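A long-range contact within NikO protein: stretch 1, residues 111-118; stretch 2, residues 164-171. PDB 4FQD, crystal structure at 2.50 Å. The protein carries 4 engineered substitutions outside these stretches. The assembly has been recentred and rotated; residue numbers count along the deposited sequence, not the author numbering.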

# COMPACT_ATOMS: atom_id res chain seq x y z
N LEU A 111 -15.38 -28.69 7.35
CA LEU A 111 -16.06 -29.80 8.01
C LEU A 111 -15.09 -30.96 8.17
O LEU A 111 -15.34 -31.90 8.92
CB LEU A 111 -17.28 -30.25 7.19
CG LEU A 111 -18.43 -29.25 7.08
CD1 LEU A 111 -19.50 -29.77 6.13
CD2 LEU A 111 -19.02 -28.97 8.45
N LEU A 112 -13.97 -30.88 7.45
CA LEU A 112 -12.93 -31.90 7.49
C LEU A 112 -12.39 -32.24 8.89
O LEU A 112 -12.18 -33.41 9.20
CB LEU A 112 -11.78 -31.56 6.54
CG LEU A 112 -12.12 -31.58 5.05
CD1 LEU A 112 -10.89 -31.23 4.22
CD2 LEU A 112 -12.67 -32.93 4.64
N PRO A 113 -12.13 -31.21 9.74
CA PRO A 113 -11.69 -31.55 11.10
C PRO A 113 -12.72 -32.37 11.87
O PRO A 113 -12.34 -33.24 12.65
CB PRO A 113 -11.52 -30.17 11.75
CG PRO A 113 -11.21 -29.27 10.63
CD PRO A 113 -12.03 -29.76 9.48
N ALA A 114 -14.00 -32.09 11.64
CA ALA A 114 -15.07 -32.84 12.30
C ALA A 114 -15.13 -34.27 11.78
O ALA A 114 -15.30 -35.21 12.56
CB ALA A 114 -16.40 -32.15 12.10
N LEU A 115 -15.00 -34.43 10.47
CA LEU A 115 -15.07 -35.74 9.83
C LEU A 115 -13.91 -36.64 10.23
O LEU A 115 -14.11 -37.79 10.60
CB LEU A 115 -15.11 -35.58 8.31
CG LEU A 115 -16.30 -34.84 7.71
CD1 LEU A 115 -16.10 -34.61 6.21
CD2 LEU A 115 -17.59 -35.61 7.96
N VAL A 116 -12.70 -36.10 10.16
CA VAL A 116 -11.50 -36.90 10.41
C VAL A 116 -11.37 -37.26 11.89
O VAL A 116 -10.71 -38.24 12.25
CB VAL A 116 -10.22 -36.17 9.93
CG1 VAL A 116 -9.77 -35.13 10.93
CG2 VAL A 116 -9.11 -37.17 9.66
N SER A 117 -12.01 -36.48 12.76
CA SER A 117 -11.92 -36.70 14.19
C SER A 117 -13.02 -37.62 14.69
O SER A 117 -12.89 -38.26 15.73
CB SER A 117 -11.98 -35.37 14.94
OG SER A 117 -11.99 -35.57 16.34
N ARG A 118 -14.11 -37.69 13.93
CA ARG A 118 -15.26 -38.49 14.32
C ARG A 118 -15.22 -39.89 13.71
O ARG A 118 -15.64 -40.86 14.34
CB ARG A 118 -16.56 -37.78 13.91
CG ARG A 118 -17.74 -38.11 14.80
CD ARG A 118 -18.99 -37.39 14.34
NE ARG A 118 -19.91 -37.15 15.45
CZ ARG A 118 -20.12 -35.95 15.99
NH1 ARG A 118 -20.96 -35.82 17.01
NH2 ARG A 118 -19.50 -34.88 15.51
N ASP A 164 -7.97 -38.62 0.16
CA ASP A 164 -8.49 -39.40 1.28
C ASP A 164 -7.70 -39.11 2.54
O ASP A 164 -6.48 -39.30 2.58
CB ASP A 164 -8.42 -40.90 0.95
CG ASP A 164 -9.41 -41.31 -0.12
OD1 ASP A 164 -10.52 -40.74 -0.16
OD2 ASP A 164 -9.07 -42.19 -0.93
N LEU A 165 -8.39 -38.64 3.58
CA LEU A 165 -7.74 -38.32 4.84
C LEU A 165 -7.86 -39.47 5.83
O LEU A 165 -8.91 -40.11 5.93
CB LEU A 165 -8.32 -37.04 5.45
CG LEU A 165 -8.37 -35.79 4.57
CD1 LEU A 165 -8.65 -34.56 5.42
CD2 LEU A 165 -7.09 -35.61 3.78
N THR A 166 -6.77 -39.75 6.55
CA THR A 166 -6.77 -40.80 7.57
C THR A 166 -6.05 -40.33 8.83
O THR A 166 -5.05 -39.62 8.76
CB THR A 166 -6.09 -42.09 7.06
OG1 THR A 166 -4.87 -41.76 6.39
CG2 THR A 166 -7.00 -42.82 6.08
N ALA A 167 -6.57 -40.74 9.99
CA ALA A 167 -5.97 -40.37 11.26
C ALA A 167 -6.39 -41.32 12.38
O ALA A 167 -7.51 -41.25 12.88
CB ALA A 167 -6.35 -38.94 11.62
N GLN A 168 -5.49 -42.22 12.75
CA GLN A 168 -5.75 -43.14 13.86
C GLN A 168 -5.79 -42.40 15.18
O GLN A 168 -6.62 -42.68 16.04
CB GLN A 168 -4.69 -44.24 13.91
CG GLN A 168 -5.10 -45.52 13.21
CD GLN A 168 -6.39 -46.09 13.76
OE1 GLN A 168 -7.45 -45.96 13.15
NE2 GLN A 168 -6.31 -46.72 14.93
N ARG A 169 -4.88 -41.44 15.35
CA ARG A 169 -4.86 -40.60 16.54
C ARG A 169 -4.36 -39.20 16.21
O ARG A 169 -3.42 -39.03 15.43
CB ARG A 169 -3.99 -41.23 17.63
CG ARG A 169 -2.53 -41.38 17.24
CD ARG A 169 -1.66 -41.67 18.46
NE ARG A 169 -0.24 -41.65 18.11
CZ ARG A 169 0.70 -41.04 18.83
NH1 ARG A 169 0.37 -40.38 19.93
NH2 ARG A 169 1.97 -41.08 18.44
N LEU A 170 -4.99 -38.20 16.80
CA LEU A 170 -4.59 -36.82 16.60
C LEU A 170 -3.66 -36.37 17.71
O LEU A 170 -3.86 -36.71 18.88
CB LEU A 170 -5.82 -35.91 16.53
CG LEU A 170 -6.82 -36.21 15.41
CD1 LEU A 170 -8.03 -35.31 15.51
CD2 LEU A 170 -6.15 -36.07 14.06
N THR A 171 -2.63 -35.61 17.35
CA THR A 171 -1.66 -35.12 18.32
C THR A 171 -1.56 -33.60 18.28
O THR A 171 -1.63 -33.01 17.20
CB THR A 171 -0.27 -35.73 18.08
OG1 THR A 171 0.15 -35.45 16.74
CG2 THR A 171 -0.30 -37.24 18.29

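A helix that lies against the end of a strand need share no hydrogen bond with it; shape and hydrophobicity can suffice, and this pair of segments in NikO is a compact example. The helix that carries Leu112, Val116 and Ser117 and the strand that reaches Thr166 run at 54° to one another, their axes 8.8 Å apart at closest approach, a gap that side chains fill. Within the helix, Val116 N donates to Leu112 O at 2.9 Å; the two residues lie about one turn apart, and both CA-to-CB bonds point toward the second stretch.

Leu112 adopts the m,t rotamer, common for leucine in helices because it keeps the branched end clear of the backbone. Leu165, on the strand, is also m,t, and the two side chains meet at their tips, Leu112 CD1 to Leu165 CD1 at 4.2 Å. Val116 works differently. Its chi1 of 81° is a p rotamer, generally less favoured than t for valine in helices, and it carries CG2 to the second stretch, 3.8 Å from Ala167 CB and 4.3 Å from Leu165 CB. Ala167 has only a methyl to offer, and here the backbones come close, with Val116 CA and Ala167 CA 6.6 Å apart. Val116 has more area covered by the partner stretch than any other residue of the pair.

The alternation of the strand carries over into the loop: Leu165 and, just past the strand, Ala167 point toward the helix, whereas Thr166 between them points away and its OG1 is hydrogen-bonded elsewhere in the structure. Farther along, Leu170, again m,t, meets Ser117, whose CA-to-CB bond points sideways and whose CB and OG lie 4.0 and 4.1 Å from Leu170 CD1; OG, at chi1 176° (t), is also hydrogen-bonded elsewhere. Together these contacts bury 269 Å², chiefly through van der Waals packing and the exclusion of water.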